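Long-range contact in glutathione s-transferase protein (Ralstonia solanacearum, PDB 3TOU), which binds glutathione and probably acts as a glutathione transferase, joining the tripeptide to electrophilic substrates: residues L155-A167 and L185-F198. Numbering follows the deposited sequence.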
ATOM      1  N   LEU A 155     -11.732  -5.138  18.437  1.00 19.83           N
ATOM      2  CA  LEU A 155     -10.551  -4.574  17.773  1.00 16.92           C
ATOM      3  C   LEU A 155     -10.187  -5.411  16.544  1.00 17.88           C
ATOM      4  O   LEU A 155     -10.123  -6.645  16.605  1.00 18.40           O
ATOM      5  CB  LEU A 155      -9.369  -4.504  18.746  1.00 22.84           C
ATOM      6  CG  LEU A 155      -8.027  -4.047  18.170  1.00 19.28           C
ATOM      7  CD1 LEU A 155      -7.641  -2.677  18.668  1.00 24.24           C
ATOM      8  CD2 LEU A 155      -6.959  -5.048  18.571  1.00 28.57           C
ATOM      9  N   THR A 156      -9.986  -4.735  15.415  1.00 15.66           N
ATOM     10  CA  THR A 156      -9.466  -5.400  14.222  1.00 16.06           C
ATOM     11  C   THR A 156      -8.261  -4.626  13.707  1.00 12.73           C
ATOM     12  O   THR A 156      -7.845  -3.608  14.296  1.00 11.72           O
ATOM     13  CB  THR A 156     -10.509  -5.442  13.084  1.00 15.40           C
ATOM     14  OG1 THR A 156     -10.797  -4.107  12.658  1.00 15.10           O
ATOM     15  CG2 THR A 156     -11.809  -6.165  13.518  1.00 16.43           C
ATOM     16  N   LEU A 157      -7.717  -5.100  12.588  1.00 12.16           N
ATOM     17  CA  LEU A 157      -6.644  -4.382  11.884  1.00 13.54           C
ATOM     18  C   LEU A 157      -7.071  -2.972  11.477  1.00 13.87           C
ATOM     19  O   LEU A 157      -6.229  -2.084  11.396  1.00 13.07           O
ATOM     20  CB  LEU A 157      -6.190  -5.172  10.659  1.00 12.17           C
ATOM     21  CG  LEU A 157      -5.017  -4.641   9.818  1.00 10.12           C
ATOM     22  CD1 LEU A 157      -3.786  -4.349  10.672  1.00 14.99           C
ATOM     23  CD2 LEU A 157      -4.703  -5.596   8.681  1.00 16.26           C
ATOM     24  N   ALA A 158      -8.375  -2.762  11.270  1.00 12.36           N
ATOM     25  CA  ALA A 158      -8.897  -1.423  10.955  1.00 13.22           C
ATOM     26  C   ALA A 158      -8.577  -0.433  12.072  1.00 13.79           C
ATOM     27  O   ALA A 158      -8.052   0.654  11.825  1.00 12.70           O
ATOM     28  CB  ALA A 158     -10.403  -1.476  10.694  1.00 14.23           C
ATOM     29  N   ASP A 159      -8.860  -0.830  13.306  1.00 10.74           N
ATOM     30  CA  ASP A 159      -8.580   0.017  14.468  1.00 12.62           C
ATOM     31  C   ASP A 159      -7.095   0.254  14.664  1.00 13.40           C
ATOM     32  O   ASP A 159      -6.689   1.383  14.964  1.00 12.59           O
ATOM     33  CB  ASP A 159      -9.159  -0.631  15.719  1.00 12.49           C
ATOM     34  CG  ASP A 159     -10.629  -0.903  15.578  1.00 16.30           C
ATOM     35  OD1 ASP A 159     -11.399   0.073  15.515  1.00 16.18           O
ATOM     36  OD2 ASP A 159     -11.005  -2.089  15.497  1.00 17.01           O
ATOM     37  N   ILE A 160      -6.298  -0.807  14.500  1.00  9.59           N
ATOM     38  CA  ILE A 160      -4.833  -0.703  14.623  1.00 11.44           C
ATOM     39  C   ILE A 160      -4.286   0.318  13.627  1.00 12.62           C
ATOM     40  O   ILE A 160      -3.539   1.232  14.003  1.00 11.59           O
ATOM     41  CB  ILE A 160      -4.146  -2.077  14.437  1.00 10.63           C
ATOM     42  CG1 ILE A 160      -4.511  -3.009  15.603  1.00 10.71           C
ATOM     43  CG2 ILE A 160      -2.608  -1.930  14.267  1.00 11.68           C
ATOM     44  CD1 ILE A 160      -4.088  -4.457  15.403  1.00 12.63           C
ATOM     45  N   ALA A 161      -4.694   0.170  12.371  1.00 10.55           N
ATOM     46  CA  ALA A 161      -4.254   1.064  11.298  1.00  9.71           C
ATOM     47  C   ALA A 161      -4.652   2.514  11.554  1.00 10.16           C
ATOM     48  O   ALA A 161      -3.816   3.413  11.428  1.00 10.73           O
ATOM     49  CB  ALA A 161      -4.769   0.579   9.959  1.00 11.06           C
ATOM     50  N   VAL A 162      -5.914   2.740  11.928  1.00  9.99           N
ATOM     51  CA  VAL A 162      -6.382   4.101  12.216  1.00 10.18           C
ATOM     52  C   VAL A 162      -5.595   4.691  13.404  1.00 11.68           C
ATOM     53  O   VAL A 162      -5.137   5.840  13.360  1.00 10.55           O
ATOM     54  CB  VAL A 162      -7.916   4.131  12.481  1.00 10.22           C
ATOM     55  CG1 VAL A 162      -8.356   5.491  13.055  1.00 10.35           C
ATOM     56  CG2 VAL A 162      -8.693   3.838  11.200  1.00 12.82           C
ATOM     57  N   GLY A 163      -5.432   3.896  14.453  1.00 10.59           N
ATOM     58  CA  GLY A 163      -4.648   4.300  15.627  1.00 11.56           C
ATOM     59  C   GLY A 163      -3.233   4.748  15.292  1.00 14.22           C
ATOM     60  O   GLY A 163      -2.767   5.794  15.761  1.00 12.36           O
ATOM     61  N   CYS A 164      -2.554   3.967  14.461  1.00 11.82           N
ATOM     62  CA  CYS A 164      -1.193   4.297  14.039  1.00 13.45           C
ATOM     63  C   CYS A 164      -1.149   5.597  13.224  1.00 10.90           C
ATOM     64  O   CYS A 164      -0.223   6.404  13.382  1.00 12.21           O
ATOM     65  CB  CYS A 164      -0.597   3.153  13.231  1.00 11.09           C
ATOM     66  SG  CYS A 164      -0.238   1.696  14.243  1.00 15.15           S
ATOM     67  N   ALA A 165      -2.142   5.790  12.361  1.00 10.78           N
ATOM     68  CA  ALA A 165      -2.256   7.037  11.586  1.00 11.49           C
ATOM     69  C   ALA A 165      -2.465   8.283  12.456  1.00 12.53           C
ATOM     70  O   ALA A 165      -1.782   9.288  12.263  1.00 12.26           O
ATOM     71  CB  ALA A 165      -3.354   6.936  10.530  1.00 10.13           C
ATOM     72  N   LEU A 166      -3.405   8.221  13.403  1.00 12.27           N
ATOM     73  CA  LEU A 166      -3.642   9.363  14.296  1.00 12.08           C
ATOM     74  C   LEU A 166      -2.407   9.657  15.141  1.00 14.12           C
ATOM     75  O   LEU A 166      -2.011  10.817  15.279  1.00 12.65           O
ATOM     76  CB  LEU A 166      -4.861   9.123  15.201  1.00 11.98           C
ATOM     77  CG  LEU A 166      -6.182   8.884  14.462  1.00 12.86           C
ATOM     78  CD1 LEU A 166      -7.301   8.569  15.436  1.00 13.46           C
ATOM     79  CD2 LEU A 166      -6.561  10.066  13.605  1.00 13.32           C
ATOM     80  N   ALA A 167      -1.782   8.601  15.670  1.00 12.28           N
ATOM     81  CA  ALA A 167      -0.542   8.742  16.452  1.00 13.47           C
ATOM     82  C   ALA A 167       0.583   9.348  15.627  1.00 15.87           C
ATOM     83  O   ALA A 167       1.388  10.124  16.137  1.00 13.40           O
ATOM     84  CB  ALA A 167      -0.089   7.400  16.981  1.00 13.14           C
ATOM     85  N   LEU A 185     -13.041  10.740  16.867  1.00 14.39           N
ATOM     86  CA  LEU A 185     -11.648  10.266  16.711  1.00 18.19           C
ATOM     87  C   LEU A 185     -10.809  10.526  17.953  1.00 19.11           C
ATOM     88  O   LEU A 185      -9.974   9.697  18.323  1.00 17.18           O
ATOM     89  CB  LEU A 185     -10.980  10.881  15.476  1.00 15.76           C
ATOM     90  CG  LEU A 185     -11.606  10.538  14.114  1.00 16.63           C
ATOM     91  CD1 LEU A 185     -10.765  11.122  12.960  1.00 16.94           C
ATOM     92  CD2 LEU A 185     -11.780   9.018  13.943  1.00 15.64           C
ATOM     93  N   ALA A 186     -11.035  11.668  18.608  1.00 16.46           N
ATOM     94  CA  ALA A 186     -10.356  11.968  19.864  1.00 14.37           C
ATOM     95  C   ALA A 186     -10.646  10.901  20.914  1.00 15.14           C
ATOM     96  O   ALA A 186      -9.726  10.410  21.567  1.00 18.25           O
ATOM     97  CB  ALA A 186     -10.742  13.375  20.386  1.00 17.09           C
ATOM     98  N   ALA A 187     -11.921  10.546  21.054  1.00 17.60           N
ATOM     99  CA  ALA A 187     -12.378   9.521  21.988  1.00 20.49           C
ATOM    100  C   ALA A 187     -11.838   8.139  21.617  1.00 21.35           C
ATOM    101  O   ALA A 187     -11.378   7.390  22.488  1.00 17.48           O
ATOM    102  CB  ALA A 187     -13.902   9.495  22.045  1.00 22.26           C
ATOM    103  N   PHE A 188     -11.890   7.821  20.320  1.00 17.49           N
ATOM    104  CA  PHE A 188     -11.352   6.566  19.802  1.00 16.85           C
ATOM    105  C   PHE A 188      -9.883   6.402  20.186  1.00 17.06           C
ATOM    106  O   PHE A 188      -9.460   5.329  20.658  1.00 17.74           O
ATOM    107  CB  PHE A 188     -11.496   6.517  18.278  1.00 17.46           C
ATOM    108  CG  PHE A 188     -10.763   5.367  17.634  1.00 18.78           C
ATOM    109  CD1 PHE A 188     -11.368   4.112  17.523  1.00 19.75           C
ATOM    110  CD2 PHE A 188      -9.462   5.541  17.144  1.00 18.22           C
ATOM    111  CE1 PHE A 188     -10.686   3.046  16.928  1.00 22.85           C
ATOM    112  CE2 PHE A 188      -8.762   4.470  16.561  1.00 13.15           C
ATOM    113  CZ  PHE A 188      -9.383   3.229  16.448  1.00 16.51           C
ATOM    114  N   TYR A 189      -9.110   7.460  19.969  1.00 15.85           N
ATOM    115  CA  TYR A 189      -7.681   7.387  20.195  1.00 16.00           C
ATOM    116  C   TYR A 189      -7.352   7.265  21.679  1.00 19.08           C
ATOM    117  O   TYR A 189      -6.455   6.513  22.043  1.00 19.23           O
ATOM    118  CB  TYR A 189      -6.958   8.566  19.557  1.00 16.78           C
ATOM    119  CG  TYR A 189      -5.468   8.434  19.667  1.00 17.56           C
ATOM    120  CD1 TYR A 189      -4.785   7.465  18.930  1.00 18.21           C
ATOM    121  CD2 TYR A 189      -4.737   9.254  20.535  1.00 17.63           C
ATOM    122  CE1 TYR A 189      -3.409   7.329  19.035  1.00 20.71           C
ATOM    123  CE2 TYR A 189      -3.359   9.118  20.660  1.00 19.06           C
ATOM    124  CZ  TYR A 189      -2.700   8.163  19.893  1.00 21.36           C
ATOM    125  OH  TYR A 189      -1.349   8.012  20.000  1.00 18.96           O
ATOM    126  N   THR A 190      -8.104   7.974  22.527  1.00 19.42           N
ATOM    127  CA  THR A 190      -7.975   7.834  23.985  1.00 19.43           C
ATOM    128  C   THR A 190      -8.150   6.366  24.416  1.00 20.77           C
ATOM    129  O   THR A 190      -7.415   5.875  25.280  1.00 21.77           O
ATOM    130  CB  THR A 190      -8.985   8.793  24.715  1.00 24.00           C
ATOM    131  OG1 THR A 190      -8.586  10.153  24.493  1.00 26.58           O
ATOM    132  CG2 THR A 190      -9.045   8.532  26.224  1.00 30.44           C
ATOM    133  N   ARG A 191      -9.093   5.665  23.786  1.00 17.47           N
ATOM    134  CA  ARG A 191      -9.330   4.243  24.078  1.00 18.61           C
ATOM    135  C   ARG A 191      -8.221   3.319  23.563  1.00 22.80           C
ATOM    136  O   ARG A 191      -7.873   2.340  24.231  1.00 28.08           O
ATOM    137  CB  ARG A 191     -10.659   3.776  23.501  1.00 19.24           C
ATOM    138  CG  ARG A 191     -11.900   4.423  24.129  1.00 19.09           C
ATOM    139  CD  ARG A 191     -13.178   3.693  23.717  1.00 22.03           C
ATOM    140  NE  ARG A 191     -13.455   3.697  22.274  1.00 23.39           N
ATOM    141  CZ  ARG A 191     -14.045   4.693  21.607  1.00 26.62           C
ATOM    142  NH1 ARG A 191     -14.407   5.803  22.235  1.00 20.96           N
ATOM    143  NH2 ARG A 191     -14.265   4.591  20.296  1.00 19.62           N
ATOM    144  N   ILE A 192      -7.684   3.607  22.379  1.00 14.89           N
ATOM    145  CA  ILE A 192      -6.694   2.697  21.786  1.00 16.67           C
ATOM    146  C   ILE A 192      -5.265   2.940  22.274  1.00 13.69           C
ATOM    147  O   ILE A 192      -4.482   1.996  22.358  1.00 17.41           O
ATOM    148  CB  ILE A 192      -6.788   2.650  20.224  1.00 18.41           C
ATOM    149  CG1 ILE A 192      -6.377   1.254  19.715  1.00 20.12           C
ATOM    150  CG2 ILE A 192      -6.001   3.795  19.571  1.00 14.97           C
ATOM    151  CD1 ILE A 192      -6.646   1.022  18.245  1.00 22.14           C
ATOM    152  N   GLU A 193      -4.933   4.187  22.629  1.00 17.08           N
ATOM    153  CA  GLU A 193      -3.554   4.544  22.996  1.00 20.97           C
ATOM    154  C   GLU A 193      -3.079   3.880  24.290  1.00 20.19           C
ATOM    155  O   GLU A 193      -1.882   3.715  24.486  1.00 21.78           O
ATOM    156  CB  GLU A 193      -3.354   6.066  23.068  1.00 23.42           C
ATOM    157  CG  GLU A 193      -3.946   6.750  24.308  1.00 22.36           C
ATOM    158  CD  GLU A 193      -3.728   8.257  24.307  1.00 30.90           C
ATOM    159  OE1 GLU A 193      -2.611   8.709  23.976  1.00 30.12           O
ATOM    160  OE2 GLU A 193      -4.678   8.988  24.650  1.00 35.17           O
ATOM    161  N   LYS A 194      -4.027   3.478  25.134  1.00 21.71           N
ATOM    162  CA  LYS A 194      -3.720   2.849  26.415  1.00 23.57           C
ATOM    163  C   LYS A 194      -3.481   1.339  26.306  1.00 22.30           C
ATOM    164  O   LYS A 194      -3.103   0.702  27.295  1.00 21.46           O
ATOM    165  CB  LYS A 194      -4.822   3.145  27.439  1.00 25.96           C
ATOM    166  CG  LYS A 194      -6.189   2.616  27.052  1.00 32.29           C
ATOM    167  CD  LYS A 194      -7.247   2.916  28.124  1.00 43.17           C
ATOM    168  CE  LYS A 194      -8.668   2.720  27.588  1.00 44.40           C
ATOM    169  NZ  LYS A 194      -8.899   1.347  27.035  1.00 46.73           N
ATOM    170  N   ARG A 195      -3.718   0.760  25.125  1.00 16.33           N
ATOM    171  CA  ARG A 195      -3.461  -0.673  24.930  1.00 17.24           C
ATOM    172  C   ARG A 195      -1.969  -0.905  25.038  1.00 13.97           C
ATOM    173  O   ARG A 195      -1.195  -0.101  24.513  1.00 16.13           O
ATOM    174  CB  ARG A 195      -3.930  -1.156  23.548  1.00 15.13           C
ATOM    175  CG  ARG A 195      -5.417  -1.113  23.326  1.00 17.61           C
ATOM    176  CD  ARG A 195      -5.830  -1.785  22.002  1.00 20.20           C
ATOM    177  NE  ARG A 195      -5.792  -3.253  22.084  1.00 14.59           N
ATOM    178  CZ  ARG A 195      -6.761  -4.009  22.598  1.00 19.16           C
ATOM    179  NH1 ARG A 195      -7.873  -3.453  23.105  1.00 19.90           N
ATOM    180  NH2 ARG A 195      -6.621  -5.332  22.613  1.00 17.47           N
ATOM    181  N   PRO A 196      -1.551  -1.997  25.724  1.00 18.85           N
ATOM    182  CA  PRO A 196      -0.126  -2.320  25.830  1.00 18.27           C
ATOM    183  C   PRO A 196       0.579  -2.318  24.466  1.00 16.95           C
ATOM    184  O   PRO A 196       1.670  -1.782  24.360  1.00 16.61           O
ATOM    185  CB  PRO A 196      -0.132  -3.723  26.449  1.00 17.84           C
ATOM    186  CG  PRO A 196      -1.344  -3.716  27.316  1.00 21.67           C
ATOM    187  CD  PRO A 196      -2.376  -2.937  26.506  1.00 20.80           C
ATOM    188  N   SER A 197      -0.072  -2.845  23.430  1.00 15.81           N
ATOM    189  CA  SER A 197       0.524  -2.864  22.086  1.00 16.26           C
ATOM    190  C   SER A 197       0.858  -1.464  21.565  1.00 17.40           C
ATOM    191  O   SER A 197       1.862  -1.289  20.867  1.00 16.23           O
ATOM    192  CB  SER A 197      -0.394  -3.594  21.102  1.00 13.43           C
ATOM    193  OG  SER A 197      -1.643  -2.930  21.020  1.00 16.40           O
ATOM    194  N   PHE A 198       0.040  -0.467  21.911  1.00 12.85           N
ATOM    195  CA  PHE A 198       0.338   0.913  21.531  1.00 13.86           C
ATOM    196  C   PHE A 198       1.369   1.552  22.454  1.00 12.96           C
ATOM    197  O   PHE A 198       2.274   2.231  21.989  1.00 15.12           O
ATOM    198  CB  PHE A 198      -0.941   1.761  21.459  1.00 16.64           C
ATOM    199  CG  PHE A 198      -1.610   1.715  20.108  1.00 14.93           C
ATOM    200  CD1 PHE A 198      -2.367   0.613  19.732  1.00 13.96           C
ATOM    201  CD2 PHE A 198      -1.425   2.753  19.197  1.00 16.66           C
ATOM    202  CE1 PHE A 198      -2.969   0.559  18.463  1.00 11.63           C
ATOM    203  CE2 PHE A 198      -2.010   2.709  17.922  1.00 14.43           C
ATOM    204  CZ  PHE A 198      -2.782   1.610  17.557  1.00 11.89           C
TER
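Helix 157-167 meets helix 185-193 nearly at right angles, the axes 104° apart and 10.2 Å at closest approach, with G163 and Y189 nearest in backbone register. F188 is a knob in the hole formed by D159, V162, G163 and L166. Its CG lies anti to the backbone N (chi1 170°), which carries the ring across to the other helix. V162 CG1 touches F188 CE2 at 3.7 Å, and G163 N sits at the ring edge. D159 OD1 also meets that edge, 3.4 Å from F188 CE1, and accepts a hydrogen bond from C150 N. D159 OD2 takes the backbone N of T156, using its anti lone pair. T156 OG1 in turn accepts from A158 N. This capping box closes the start of helix 157-167 and helps hold the carboxylate beside the ring.

G163 lets F198 come close: the ring turns its edge to the backbone, with CE2 3.5 Å from G163 C. C164 SG lies oblique to the same ring, 5.0 Å from its centroid. Y189 runs past L166 CB, and its OH is 3.3 Å from A167 CB. I192 CD1 presses on D159 O and reaches L155 CD1 at 3.9 Å. The methyls of L155 lie over one face of the R195 guanidinium, whose NE forms a salt bridge with E23.

The contact is buried in the all-helical C-terminal domain of the GST fold. L137 and L144 of helix 123-144 pack on L166, L185 and F188, and W95 of helix 86-114 covers A158 and V162. Helix 12-23 of the thioredoxin-like N-terminal domain lies against L155, I160, A167 and S197, so the crossing also borders the interface between the two domains.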